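Local coordinates for beta-lactamase (Francisella tularensis subsp. tularensis, PDB 3P09), which probably hydrolyses the amide bond of beta-lactam antibiotics to give substituted beta-amino acids, as a member of the class A beta-lactamase family, at residues 27-32 against 52-57; 39-44 against 255-260; 103-108 against 124-129; 91-96 against 107-112; 138-143 against 155-160. One frame throughout, in Å; residues are numbered along the deposited sequence.

Interaction 1 (27-32 against 52-57). With SO4 (sulfate ion), chain D.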
# COMPACT_ATOMS: atom_id res chain seq x y z
N SER A 27 -17.64 9.09 -14.72
CA SER A 27 -16.98 7.87 -15.16
C SER A 27 -16.70 6.91 -14.00
O SER A 27 -16.84 5.70 -14.14
CB SER A 27 -15.70 8.20 -15.93
OG SER A 27 -16.02 8.65 -17.23
N PHE A 28 -16.31 7.45 -12.85
CA PHE A 28 -16.09 6.60 -11.69
C PHE A 28 -17.41 6.02 -11.20
O PHE A 28 -17.49 4.85 -10.84
CB PHE A 28 -15.38 7.38 -10.58
CG PHE A 28 -14.00 7.84 -10.96
CD1 PHE A 28 -13.15 6.99 -11.66
CD2 PHE A 28 -13.55 9.11 -10.65
CE1 PHE A 28 -11.88 7.40 -12.03
CE2 PHE A 28 -12.27 9.53 -11.01
CZ PHE A 28 -11.43 8.67 -11.70
N LYS A 29 -18.47 6.83 -11.21
CA LYS A 29 -19.81 6.36 -10.87
C LYS A 29 -20.28 5.23 -11.79
O LYS A 29 -20.96 4.30 -11.35
CB LYS A 29 -20.82 7.52 -10.91
CG LYS A 29 -22.24 7.11 -10.55
CD LYS A 29 -22.35 6.65 -9.11
CE LYS A 29 -23.79 6.27 -8.78
NZ LYS A 29 -24.01 6.03 -7.32
N ASN A 30 -19.95 5.32 -13.07
CA ASN A 30 -20.29 4.25 -14.00
C ASN A 30 -19.61 2.93 -13.61
O ASN A 30 -20.20 1.86 -13.74
CB ASN A 30 -19.96 4.63 -15.45
CG ASN A 30 -20.91 5.70 -15.99
OD1 ASN A 30 -22.01 5.90 -15.47
ND2 ASN A 30 -20.48 6.39 -17.04
N LEU A 31 -18.36 3.02 -13.14
CA LEU A 31 -17.66 1.81 -12.70
C LEU A 31 -18.38 1.16 -11.52
O LEU A 31 -18.48 -0.07 -11.45
CB LEU A 31 -16.21 2.12 -12.33
CG LEU A 31 -15.30 2.65 -13.45
CD1 LEU A 31 -13.91 2.94 -12.89
CD2 LEU A 31 -15.22 1.66 -14.60
N GLU A 32 -18.87 1.99 -10.59
CA GLU A 32 -19.61 1.49 -9.44
C GLU A 32 -20.91 0.80 -9.85
O GLU A 32 -21.25 -0.27 -9.33
CB GLU A 32 -19.88 2.62 -8.43
CG GLU A 32 -18.63 2.96 -7.61
CD GLU A 32 -18.78 4.22 -6.76
OE1 GLU A 32 -19.69 5.03 -7.03
OE2 GLU A 32 -17.96 4.41 -5.83
N ILE A 52 -7.30 14.83 -8.99
CA ILE A 52 -8.41 13.92 -9.25
C ILE A 52 -8.78 13.16 -7.98
O ILE A 52 -7.92 12.56 -7.34
CB ILE A 52 -8.04 12.89 -10.34
CG1 ILE A 52 -7.41 13.60 -11.55
CG2 ILE A 52 -9.26 12.09 -10.77
CD1 ILE A 52 -6.83 12.66 -12.60
N LYS A 53 -10.05 13.18 -7.60
CA LYS A 53 -10.45 12.55 -6.35
C LYS A 53 -11.90 12.08 -6.45
O LYS A 53 -12.71 12.70 -7.13
CB LYS A 53 -10.30 13.53 -5.18
CG LYS A 53 -11.06 14.82 -5.39
CD LYS A 53 -10.75 15.89 -4.36
CE LYS A 53 -11.46 17.19 -4.75
NZ LYS A 53 -11.38 18.25 -3.72
N TYR A 54 -12.22 10.98 -5.79
CA TYR A 54 -13.58 10.46 -5.82
C TYR A 54 -13.77 9.55 -4.62
O TYR A 54 -12.96 8.63 -4.43
CB TYR A 54 -13.81 9.70 -7.11
CG TYR A 54 -15.22 9.18 -7.31
CD1 TYR A 54 -15.56 7.89 -6.94
CD2 TYR A 54 -16.19 9.99 -7.87
CE1 TYR A 54 -16.84 7.41 -7.12
CE2 TYR A 54 -17.49 9.51 -8.07
CZ TYR A 54 -17.80 8.22 -7.69
OH TYR A 54 -19.07 7.72 -7.87
N ASN A 55 -14.80 9.80 -3.82
CA ASN A 55 -14.97 9.10 -2.55
C ASN A 55 -13.69 9.14 -1.73
O ASN A 55 -13.34 8.15 -1.09
CB ASN A 55 -15.35 7.63 -2.79
CG ASN A 55 -16.82 7.45 -3.09
OD1 ASN A 55 -17.67 8.21 -2.60
ND2 ASN A 55 -17.15 6.43 -3.88
N GLU A 56 -12.97 10.26 -1.76
CA GLU A 56 -11.62 10.27 -1.20
C GLU A 56 -11.60 10.21 0.33
O GLU A 56 -10.55 10.00 0.93
CB GLU A 56 -10.82 11.48 -1.69
CG GLU A 56 -11.24 12.81 -1.09
CD GLU A 56 -12.43 13.43 -1.79
OE1 GLU A 56 -13.05 12.77 -2.65
OE2 GLU A 56 -12.75 14.60 -1.49
N SER A 57 -12.77 10.38 0.95
CA SER A 57 -12.88 10.32 2.41
C SER A 57 -13.72 9.15 2.88
O SER A 57 -14.08 9.07 4.05
CB SER A 57 -13.48 11.62 2.95
OG SER A 57 -12.53 12.67 2.92
S SO4 D . -8.36 18.06 -1.90
O1 SO4 D . -8.03 18.03 -3.32
O2 SO4 D . -9.79 18.31 -1.73
O3 SO4 D . -8.03 16.78 -1.28
O4 SO4 D . -7.61 19.13 -1.25
O HOH W 1 -19.89 6.47 -4.64
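In the alpha/beta domain of this class A beta-lactamase fold, the N-terminal helix 24-35 lies against the short edge strand 53-54, and Tyr-54 is the side chain that bridges them. With CG anti to the backbone N (chi1 -176°), Tyr-54 points at the helix and slides past Phe-28 running the opposite way. The two rings meet obliquely, planes 54° apart, so the close fit comes from CB of Phe-28, which sits squarely over one face of the tyrosine ring, 3.5 Å from its centroid, as a CH-pi contact. Farther out, the edge of the Phe-28 ring takes CG2 of Ile-52, 4.0 Å from CE2 and near the ring plane. At the other end Tyr-54 and Glu-32 reach tip to tip, carboxylate and phenol ring planes 56° apart. Tyr-54 OH donates to Glu-32 OE1 from above the carboxylate plane, at 2.9 Å. The second oxygen, OE2, accepts from the backbone N of Ile-39 on the neighbouring strand, so the buried carboxylate ties helix, sheet and edge strand together. Asn-55 ND2 gives a hydrogen bond to Ile-39 O and another to a water, and that water in turn donates to Glu-32 OE1 at 2.8 Å.

Interaction 2 (39-44 against 255-260). With SO4 (sulfate ion), chain D.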
# COMPACT_ATOMS: atom_id res chain seq x y z
N ILE A 39 -15.72 2.70 -5.24
CA ILE A 39 -14.34 2.91 -5.63
C ILE A 39 -13.86 4.24 -5.06
O ILE A 39 -14.62 5.22 -5.03
CB ILE A 39 -14.17 2.88 -7.15
CG1 ILE A 39 -12.68 2.81 -7.52
CG2 ILE A 39 -14.82 4.10 -7.78
CD1 ILE A 39 -12.31 1.63 -8.35
N GLY A 40 -12.63 4.28 -4.58
CA GLY A 40 -12.09 5.48 -3.97
C GLY A 40 -10.78 5.83 -4.66
O GLY A 40 -9.95 4.95 -4.88
N ILE A 41 -10.61 7.10 -4.99
CA ILE A 41 -9.52 7.56 -5.82
C ILE A 41 -8.91 8.84 -5.23
O ILE A 41 -9.64 9.76 -4.84
CB ILE A 41 -10.03 7.94 -7.25
CG1 ILE A 41 -10.76 6.78 -7.93
CG2 ILE A 41 -8.89 8.48 -8.11
CD1 ILE A 41 -9.99 5.51 -8.01
N TYR A 42 -7.59 8.92 -5.17
CA TYR A 42 -6.96 10.18 -4.84
C TYR A 42 -5.64 10.30 -5.57
O TYR A 42 -4.88 9.34 -5.63
CB TYR A 42 -6.75 10.33 -3.34
CG TYR A 42 -6.51 11.77 -2.90
CD1 TYR A 42 -5.24 12.21 -2.56
CD2 TYR A 42 -7.56 12.68 -2.84
CE1 TYR A 42 -5.02 13.51 -2.16
CE2 TYR A 42 -7.34 13.99 -2.44
CZ TYR A 42 -6.07 14.39 -2.11
OH TYR A 42 -5.83 15.68 -1.72
N THR A 43 -5.37 11.48 -6.12
CA THR A 43 -4.05 11.73 -6.71
C THR A 43 -3.40 12.90 -6.01
O THR A 43 -4.09 13.81 -5.53
CB THR A 43 -4.14 12.10 -8.18
OG1 THR A 43 -4.81 13.37 -8.29
CG2 THR A 43 -4.90 11.06 -8.94
N LEU A 44 -2.08 12.90 -5.95
CA LEU A 44 -1.37 13.97 -5.28
C LEU A 44 -0.23 14.44 -6.16
O LEU A 44 0.62 13.63 -6.53
CB LEU A 44 -0.82 13.49 -3.94
CG LEU A 44 -1.25 14.22 -2.68
CD1 LEU A 44 -0.26 13.90 -1.59
CD2 LEU A 44 -1.31 15.71 -2.93
N LEU A 255 -0.90 8.00 -6.52
CA LEU A 255 -2.26 7.64 -6.90
C LEU A 255 -2.70 6.46 -6.06
O LEU A 255 -2.04 5.43 -6.05
CB LEU A 255 -2.31 7.27 -8.39
CG LEU A 255 -3.58 6.58 -8.88
CD1 LEU A 255 -4.82 7.46 -8.68
CD2 LEU A 255 -3.40 6.20 -10.34
N GLY A 256 -3.79 6.64 -5.33
CA GLY A 256 -4.39 5.55 -4.57
C GLY A 256 -5.74 5.20 -5.17
O GLY A 256 -6.54 6.10 -5.45
N ILE A 257 -5.98 3.91 -5.40
CA ILE A 257 -7.28 3.43 -5.86
C ILE A 257 -7.70 2.27 -4.96
O ILE A 257 -7.01 1.25 -4.89
CB ILE A 257 -7.23 2.93 -7.32
CG1 ILE A 257 -6.72 4.04 -8.25
CG2 ILE A 257 -8.60 2.45 -7.76
CD1 ILE A 257 -6.56 3.60 -9.70
N LEU A 258 -8.81 2.45 -4.23
CA LEU A 258 -9.28 1.43 -3.29
C LEU A 258 -10.67 1.01 -3.74
O LEU A 258 -11.46 1.83 -4.22
CB LEU A 258 -9.33 1.99 -1.86
CG LEU A 258 -8.11 2.82 -1.44
CD1 LEU A 258 -8.28 3.34 -0.02
CD2 LEU A 258 -6.80 2.06 -1.54
N TYR A 259 -10.97 -0.27 -3.60
CA TYR A 259 -12.27 -0.77 -4.04
C TYR A 259 -12.80 -1.74 -3.01
O TYR A 259 -12.05 -2.57 -2.51
CB TYR A 259 -12.18 -1.45 -5.42
CG TYR A 259 -13.47 -2.13 -5.79
CD1 TYR A 259 -14.58 -1.38 -6.16
CD2 TYR A 259 -13.60 -3.52 -5.74
CE1 TYR A 259 -15.79 -1.99 -6.46
CE2 TYR A 259 -14.81 -4.13 -6.06
CZ TYR A 259 -15.90 -3.36 -6.42
OH TYR A 259 -17.12 -3.95 -6.73
N THR A 260 -14.08 -1.62 -2.67
CA THR A 260 -14.70 -2.58 -1.78
C THR A 260 -16.19 -2.66 -2.05
O THR A 260 -16.80 -1.70 -2.54
CB THR A 260 -14.43 -2.24 -0.28
OG1 THR A 260 -14.77 -3.35 0.55
CG2 THR A 260 -15.21 -1.02 0.15
S SO4 D . -8.36 18.06 -1.90
O1 SO4 D . -8.03 18.03 -3.32
O2 SO4 D . -9.79 18.31 -1.73
O3 SO4 D . -8.03 16.78 -1.28
O4 SO4 D . -7.61 19.13 -1.25
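Ile-41 and Ile-257 share the same first torsion, both with chi1 at -56° and CG2 anti to the backbone N, but they part at chi2: Ile-257 stays extended (176°) while Ile-41 folds back (-54°). That bend swings CD1 of Ile-41 across the strand gap onto CG2 of Ile-257, at 3.4 Å, tighter than usual for two carbons. CD1 of Ile-39, on the same face of the sheet, reaches the same methyl, Ile-257 CG2, at 3.8 Å. Farther along, CG2 of Thr-43 lies beside CD1 of Leu-255, and all of these point to the face packed by helix 271-289. The backbones pair antiparallel. Gly-40 with Leu-258 and Tyr-42 with Gly-256 are the hydrogen-bonded pairs, each closed by two bonds, the shortest being Gly-40 N to Leu-258 O at 2.7 Å. Between them Ile-41 and Ile-257 form a non-hydrogen-bonded pair, where the Ile-257 CA to Gly-40 O distance of 3.2 Å marks a CA-H...O contact. Tyr-42 leaves by the other face, with CG anti to its backbone N, and its OH gives a very short bond of 2.5 Å to sulfate O3, the ion meeting the ring at its edge. Strands 38-44 and 253-260 are thus adjacent members of the five-stranded antiparallel sheet of the alpha/beta domain, where the N-terminal strand joins the C-terminal ones, as in class A beta-lactamases.

Interaction 3 (103-108 against 124-129). With SO4 (sulfate ion), chain F.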
# COMPACT_ATOMS: atom_id res chain seq x y z
N PRO A 103 6.81 -15.68 0.10
CA PRO A 103 7.72 -16.00 -1.00
C PRO A 103 9.20 -15.91 -0.61
O PRO A 103 9.97 -16.73 -1.07
CB PRO A 103 7.35 -14.98 -2.08
CG PRO A 103 6.68 -13.87 -1.34
CD PRO A 103 5.95 -14.52 -0.19
N ILE A 104 9.58 -14.95 0.23
CA ILE A 104 10.98 -14.85 0.66
C ILE A 104 11.22 -15.58 1.99
O ILE A 104 12.13 -16.39 2.10
CB ILE A 104 11.43 -13.37 0.78
CG1 ILE A 104 11.44 -12.68 -0.58
CG2 ILE A 104 12.83 -13.28 1.39
CD1 ILE A 104 10.08 -12.33 -1.11
N THR A 105 10.41 -15.29 3.00
CA THR A 105 10.68 -15.83 4.32
C THR A 105 10.66 -17.36 4.34
O THR A 105 11.45 -17.98 5.05
CB THR A 105 9.76 -15.23 5.39
OG1 THR A 105 8.39 -15.41 5.00
CG2 THR A 105 10.05 -13.73 5.54
N ALA A 106 9.78 -17.96 3.55
CA ALA A 106 9.68 -19.41 3.53
C ALA A 106 10.95 -20.07 3.00
O ALA A 106 11.19 -21.25 3.24
CB ALA A 106 8.47 -19.85 2.69
N LYS A 107 11.76 -19.32 2.26
CA LYS A 107 13.01 -19.88 1.74
C LYS A 107 14.18 -19.69 2.71
O LYS A 107 15.31 -20.04 2.41
CB LYS A 107 13.36 -19.26 0.38
CG LYS A 107 12.24 -19.33 -0.66
CD LYS A 107 12.78 -18.96 -2.05
CE LYS A 107 11.71 -19.12 -3.12
NZ LYS A 107 12.28 -18.95 -4.50
N ASN A 108 13.90 -19.14 3.89
CA ASN A 108 14.98 -18.77 4.80
C ASN A 108 14.80 -19.23 6.25
O ASN A 108 15.42 -18.67 7.16
CB ASN A 108 15.18 -17.26 4.76
CG ASN A 108 15.79 -16.80 3.47
OD1 ASN A 108 17.01 -16.84 3.29
ND2 ASN A 108 14.95 -16.37 2.53
N LEU A 124 6.84 -6.70 -1.10
CA LEU A 124 6.36 -7.73 -2.01
C LEU A 124 5.23 -8.53 -1.38
O LEU A 124 4.81 -9.56 -1.93
CB LEU A 124 7.51 -8.66 -2.42
CG LEU A 124 8.20 -8.25 -3.72
CD1 LEU A 124 8.89 -6.89 -3.57
CD2 LEU A 124 9.17 -9.33 -4.15
N SER A 125 4.74 -8.06 -0.24
CA SER A 125 3.57 -8.63 0.45
C SER A 125 3.78 -9.95 1.24
O SER A 125 2.81 -10.63 1.61
CB SER A 125 2.35 -8.72 -0.48
OG SER A 125 1.18 -8.30 0.22
N ASP A 126 5.03 -10.28 1.52
CA ASP A 126 5.38 -11.43 2.35
C ASP A 126 4.81 -11.22 3.76
O ASP A 126 5.17 -10.27 4.46
CB ASP A 126 6.92 -11.53 2.39
CG ASP A 126 7.42 -12.84 3.00
OD1 ASP A 126 7.09 -13.14 4.17
OD2 ASP A 126 8.15 -13.57 2.29
N SER A 127 3.89 -12.10 4.17
CA SER A 127 3.18 -11.92 5.44
C SER A 127 4.04 -12.16 6.68
O SER A 127 4.06 -11.35 7.61
CB SER A 127 1.90 -12.77 5.47
OG SER A 127 0.98 -12.31 4.50
N PRO A 128 4.77 -13.29 6.72
CA PRO A 128 5.65 -13.46 7.87
C PRO A 128 6.66 -12.33 8.00
O PRO A 128 6.97 -11.95 9.12
CB PRO A 128 6.35 -14.78 7.57
CG PRO A 128 5.34 -15.54 6.74
CD PRO A 128 4.71 -14.49 5.87
N ALA A 129 7.19 -11.84 6.88
CA ALA A 129 8.13 -10.74 6.91
C ALA A 129 7.51 -9.54 7.62
O ALA A 129 8.16 -8.90 8.46
CB ALA A 129 8.57 -10.37 5.49
S SO4 F . -1.78 -8.55 -1.69
O1 SO4 F . -2.52 -9.03 -2.84
O2 SO4 F . -2.61 -8.63 -0.49
O3 SO4 F . -0.62 -9.40 -1.53
O4 SO4 F . -1.40 -7.17 -1.90
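The carboxylate of Asp-126 is the flat group here, and donors reach it both near its plane and from above it. Thr-105 OG1 comes in on the syn lone pair of Asp-126 OD1, at 2.7 Å. Ala-129 N reaches Asp-126 OD1 from above the plane, 3.0 Å away, the N-capping bond of helix 127-137. Two backbone N-H groups share Asp-126 OD2: Ile-104 N nearly along the C-O axis, Thr-105 N above the plane in a straight bond (171°), both at 2.9 Å. CD of Pro-103 lies 3.4 Å from Asp-126 OD2, and CG2 of Thr-105 rests on CB of Ala-129. Just before Asp-126, Ser-125 ends helix 115-123 in a Schellman motif. Its OG binds a sulfate and its O accepts from Lys-67 NZ, consistent with the active-site serine of the class A SDN motif, whose third residue is Ser-127 here. Four donors on one buried carboxylate, one from a helix N-terminus, would be expected to keep Asp-126 ionised and fix its rotation beside Ser-125.

Interaction 4 (91-96 against 107-112)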
# COMPACT_ATOMS: atom_id res chain seq x y z
N ILE A 91 15.01 -16.16 11.11
CA ILE A 91 13.70 -16.52 10.59
C ILE A 91 13.35 -17.90 11.14
O ILE A 91 14.03 -18.88 10.83
CB ILE A 91 13.68 -16.56 9.05
CG1 ILE A 91 14.19 -15.24 8.47
CG2 ILE A 91 12.29 -16.88 8.53
CD1 ILE A 91 13.53 -14.02 9.08
N ASN A 92 12.32 -17.97 11.97
CA ASN A 92 11.92 -19.23 12.60
C ASN A 92 10.63 -19.78 12.00
O ASN A 92 9.83 -19.03 11.44
CB ASN A 92 11.74 -19.02 14.12
CG ASN A 92 13.00 -18.48 14.78
OD1 ASN A 92 14.11 -18.94 14.52
ND2 ASN A 92 12.83 -17.47 15.62
N GLN A 93 10.42 -21.09 12.12
CA GLN A 93 9.24 -21.72 11.53
C GLN A 93 7.96 -21.09 12.07
O GLN A 93 7.01 -20.87 11.32
CB GLN A 93 9.22 -23.23 11.82
CG GLN A 93 8.18 -23.98 11.00
CD GLN A 93 8.40 -23.84 9.50
OE1 GLN A 93 7.54 -23.34 8.77
NE2 GLN A 93 9.56 -24.30 9.02
N ASP A 94 7.95 -20.80 13.36
CA ASP A 94 6.78 -20.19 13.98
C ASP A 94 6.50 -18.78 13.45
O ASP A 94 5.42 -18.25 13.62
CB ASP A 94 6.91 -20.19 15.51
CG ASP A 94 8.18 -19.51 15.98
OD1 ASP A 94 8.77 -19.98 16.98
OD2 ASP A 94 8.58 -18.49 15.37
N ASP A 95 7.49 -18.17 12.80
CA ASP A 95 7.27 -16.88 12.15
C ASP A 95 6.36 -17.06 10.95
O ASP A 95 5.54 -16.18 10.63
CB ASP A 95 8.61 -16.28 11.70
CG ASP A 95 9.38 -15.68 12.85
OD1 ASP A 95 8.74 -15.13 13.77
OD2 ASP A 95 10.63 -15.76 12.83
N ILE A 96 6.52 -18.19 10.27
CA ILE A 96 5.72 -18.51 9.09
C ILE A 96 4.33 -18.90 9.56
O ILE A 96 3.34 -18.37 9.06
CB ILE A 96 6.33 -19.67 8.27
CG1 ILE A 96 7.78 -19.36 7.87
CG2 ILE A 96 5.50 -19.95 7.03
CD1 ILE A 96 7.94 -18.03 7.21
N LYS A 107 11.76 -19.32 2.26
CA LYS A 107 13.01 -19.88 1.74
C LYS A 107 14.18 -19.69 2.71
O LYS A 107 15.31 -20.04 2.41
CB LYS A 107 13.36 -19.26 0.38
CG LYS A 107 12.24 -19.33 -0.66
CD LYS A 107 12.78 -18.96 -2.05
CE LYS A 107 11.71 -19.12 -3.12
NZ LYS A 107 12.28 -18.95 -4.50
N ASN A 108 13.90 -19.14 3.89
CA ASN A 108 14.98 -18.77 4.80
C ASN A 108 14.80 -19.23 6.25
O ASN A 108 15.42 -18.67 7.16
CB ASN A 108 15.18 -17.26 4.76
CG ASN A 108 15.79 -16.80 3.47
OD1 ASN A 108 17.01 -16.84 3.29
ND2 ASN A 108 14.95 -16.37 2.53
N VAL A 109 13.95 -20.23 6.46
CA VAL A 109 13.73 -20.76 7.80
C VAL A 109 15.02 -21.40 8.32
O VAL A 109 15.66 -22.18 7.61
CB VAL A 109 12.56 -21.76 7.81
CG1 VAL A 109 12.45 -22.45 9.16
CG2 VAL A 109 11.25 -21.03 7.46
N GLY A 110 15.41 -21.03 9.53
CA GLY A 110 16.63 -21.54 10.13
C GLY A 110 17.85 -20.72 9.74
O GLY A 110 18.96 -21.02 10.17
N LYS A 111 17.64 -19.70 8.91
CA LYS A 111 18.70 -18.76 8.57
C LYS A 111 18.32 -17.37 9.09
O LYS A 111 17.36 -17.22 9.86
CB LYS A 111 18.91 -18.68 7.06
CG LYS A 111 19.18 -20.00 6.34
CD LYS A 111 19.21 -19.77 4.82
CE LYS A 111 19.76 -20.97 4.07
NZ LYS A 111 20.04 -20.63 2.63
N THR A 112 19.06 -16.35 8.65
CA THR A 112 18.73 -14.98 9.06
C THR A 112 18.56 -14.10 7.84
O THR A 112 19.11 -14.39 6.79
CB THR A 112 19.84 -14.34 9.91
OG1 THR A 112 21.03 -14.22 9.11
CG2 THR A 112 20.14 -15.17 11.16
O HOH W 2 17.10 -18.70 12.19
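Two backbone hydrogen bonds carry this contact, both on Ile-91. Ile-91 N points at Lys-111 O at 2.9 Å, almost perfectly straight (176°), and Ile-91 O accepts from Gly-110 N nearly along the C=O axis, also at 2.9 Å. Between these grips Ile-91 lies over the start of the turn, its CB only 3.3 Å from Asn-108 O. A second cluster forms on Val-109, whose CG1 is anti to the backbone N (chi1 173°) and meets NE2 of Gln-93 at 3.4 Å; the bend at chi2 of Gln-93 brings its amide there. Val-109 CG2 crosses CG1 of Ile-96 obliquely at 3.9 Å. One layer out, the type II beta turn from Asn-108 to Lys-111 presents Gly-110 N as donor and Lys-111 O as acceptor, with Gly-110 at its positive-phi position. On the facing side, Asp-95 OD2 accepts from Asn-92 N at 2.9 Å and ties down the start of the weakly bonded helix 93-96, while its OD1 makes a salt bridge to Arg-135. The contact lies at the protein surface, though Ile-91 itself is buried, and continues the pairing of strands 88-90 and 112-114, with helix 127-137 packed behind Ile-91, Asp-95 and Ile-96.

Interaction 5 (138-143 against 155-160). With SO4 (sulfate ion), chain E.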
# COMPACT_ATOMS: atom_id res chain seq x y z
N GLY A 138 8.77 -2.88 17.58
CA GLY A 138 8.31 -2.72 18.95
C GLY A 138 6.81 -2.91 19.11
O GLY A 138 6.26 -2.63 20.16
N GLY A 139 6.15 -3.39 18.06
CA GLY A 139 4.73 -3.68 18.13
C GLY A 139 3.83 -2.67 17.43
O GLY A 139 4.30 -1.66 16.90
N LEU A 140 2.53 -2.94 17.44
CA LEU A 140 1.57 -2.12 16.72
C LEU A 140 1.41 -0.70 17.25
O LEU A 140 1.09 0.22 16.49
CB LEU A 140 0.21 -2.81 16.71
CG LEU A 140 0.19 -4.05 15.83
CD1 LEU A 140 -1.13 -4.77 15.97
CD2 LEU A 140 0.44 -3.64 14.38
N GLN A 141 1.60 -0.53 18.55
CA GLN A 141 1.48 0.80 19.13
C GLN A 141 2.49 1.74 18.50
O GLN A 141 2.17 2.88 18.17
CB GLN A 141 1.63 0.75 20.65
CG GLN A 141 0.50 0.02 21.35
CD GLN A 141 0.61 0.08 22.86
OE1 GLN A 141 -0.14 0.79 23.52
NE2 GLN A 141 1.57 -0.66 23.41
N ASN A 142 3.71 1.25 18.31
CA ASN A 142 4.75 2.06 17.67
C ASN A 142 4.43 2.39 16.22
O ASN A 142 4.71 3.50 15.76
CB ASN A 142 6.11 1.37 17.78
CG ASN A 142 6.71 1.51 19.16
OD1 ASN A 142 6.32 2.38 19.92
ND2 ASN A 142 7.67 0.64 19.49
N LEU A 143 3.87 1.43 15.51
CA LEU A 143 3.45 1.66 14.14
C LEU A 143 2.39 2.76 14.07
O LEU A 143 2.50 3.67 13.25
CB LEU A 143 2.92 0.37 13.51
CG LEU A 143 2.36 0.47 12.09
CD1 LEU A 143 3.39 1.08 11.16
CD2 LEU A 143 1.93 -0.92 11.60
N THR A 155 -6.27 6.48 9.19
CA THR A 155 -5.89 5.07 9.12
C THR A 155 -5.87 4.43 10.51
O THR A 155 -5.17 4.90 11.40
CB THR A 155 -4.51 4.94 8.46
OG1 THR A 155 -4.60 5.41 7.11
CG2 THR A 155 -4.01 3.50 8.45
N ILE A 156 -6.65 3.37 10.69
CA ILE A 156 -6.73 2.70 11.98
C ILE A 156 -6.31 1.24 11.88
O ILE A 156 -7.06 0.42 11.36
CB ILE A 156 -8.15 2.73 12.55
CG1 ILE A 156 -8.69 4.16 12.55
CG2 ILE A 156 -8.14 2.15 13.95
CD1 ILE A 156 -7.96 5.09 13.51
N ILE A 157 -5.13 0.91 12.38
CA ILE A 157 -4.62 -0.46 12.31
C ILE A 157 -4.61 -1.08 13.70
O ILE A 157 -4.06 -0.49 14.65
CB ILE A 157 -3.20 -0.47 11.73
CG1 ILE A 157 -3.23 -0.02 10.27
CG2 ILE A 157 -2.59 -1.86 11.86
CD1 ILE A 157 -1.88 0.31 9.74
N THR A 158 -5.21 -2.26 13.85
CA THR A 158 -5.34 -2.85 15.19
C THR A 158 -4.82 -4.28 15.22
O THR A 158 -4.94 -4.96 16.24
CB THR A 158 -6.80 -2.87 15.68
OG1 THR A 158 -7.60 -3.65 14.78
CG2 THR A 158 -7.35 -1.45 15.78
N ALA A 159 -4.25 -4.72 14.11
CA ALA A 159 -3.72 -6.07 14.04
C ALA A 159 -2.69 -6.22 12.93
O ALA A 159 -2.57 -5.36 12.05
CB ALA A 159 -4.85 -7.09 13.86
N ASP A 160 -1.94 -7.31 12.98
CA ASP A 160 -1.03 -7.65 11.89
C ASP A 160 -1.67 -8.76 11.06
O ASP A 160 -2.89 -8.85 11.01
CB ASP A 160 0.37 -7.98 12.42
CG ASP A 160 0.37 -9.12 13.42
OD1 ASP A 160 -0.59 -9.91 13.43
OD2 ASP A 160 1.37 -9.23 14.17
S SO4 E . 1.10 -4.01 20.84
O1 SO4 E . 1.53 -5.04 19.89
O2 SO4 E . -0.30 -3.68 20.60
O3 SO4 E . 1.25 -4.51 22.20
O4 SO4 E . 1.92 -2.81 20.67
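Leu-140 does most of the work, at the first turn of helix 140-149. Its CG is anti to the carbonyl carbon (chi1 -70°) and chi2 is extended at 174°, which sends the two methyls out against the chain at 157-160. Leu-140 CD1 drops onto the backbone there, 3.5 Å from Ala-159 CA and 3.8 Å from Thr-158 C, so what it touches is main chain and not another side chain. Leu-140 CD2 lies 4.3 Å from Ile-157 CG2. Ile-157 is the second contributor: its CB points at the helix, and its CD1 comes up to CD2 of Leu-143, one turn after Leu-140, at 4.4 Å. No hydrogen bond crosses between the two segments. In the fold this is helical-domain packing: helix 127-137 ends in a Schellman motif at Gly-138, Gly-139 is the N-cap of the next helix, and the facing segment probably corresponds to the start of the omega loop of class A beta-lactamases. Helix 66-80 backs the apolar side, Phe-66 touching Ile-157 and Ala-73 touching Leu-143. At the helix N-terminus Gln-141 N donates to sulfate O4 at 3.1 Å, and Leu-140 N holds the ion more weakly. The backbone N and O of Ala-159, beneath the Leu-140 methyls, are buried and have no hydrogen-bonding partner in the model.

Interactions 1 and 2 lie in the alpha/beta domain, interactions 3, 4 and 5 in the helical part. The first two, centres about 8 Å apart, alternate their segments along the chain and share the five-stranded sheet, where strands 53-54 and 38-44 are neighbours; one sulfate touches both. Interactions 3 and 4, centres about 9 Å apart, share Lys-107 and Asn-108 and lie across the chain's centre from that pair, about 42 Å separating the centres of 1 and 4. Interaction 5 follows in sequence, its centre about 20 Å from that of 3. All three are nested inside the loop interaction 2 closes, so pairing an N-terminal strand with a C-terminal one brackets the helical part.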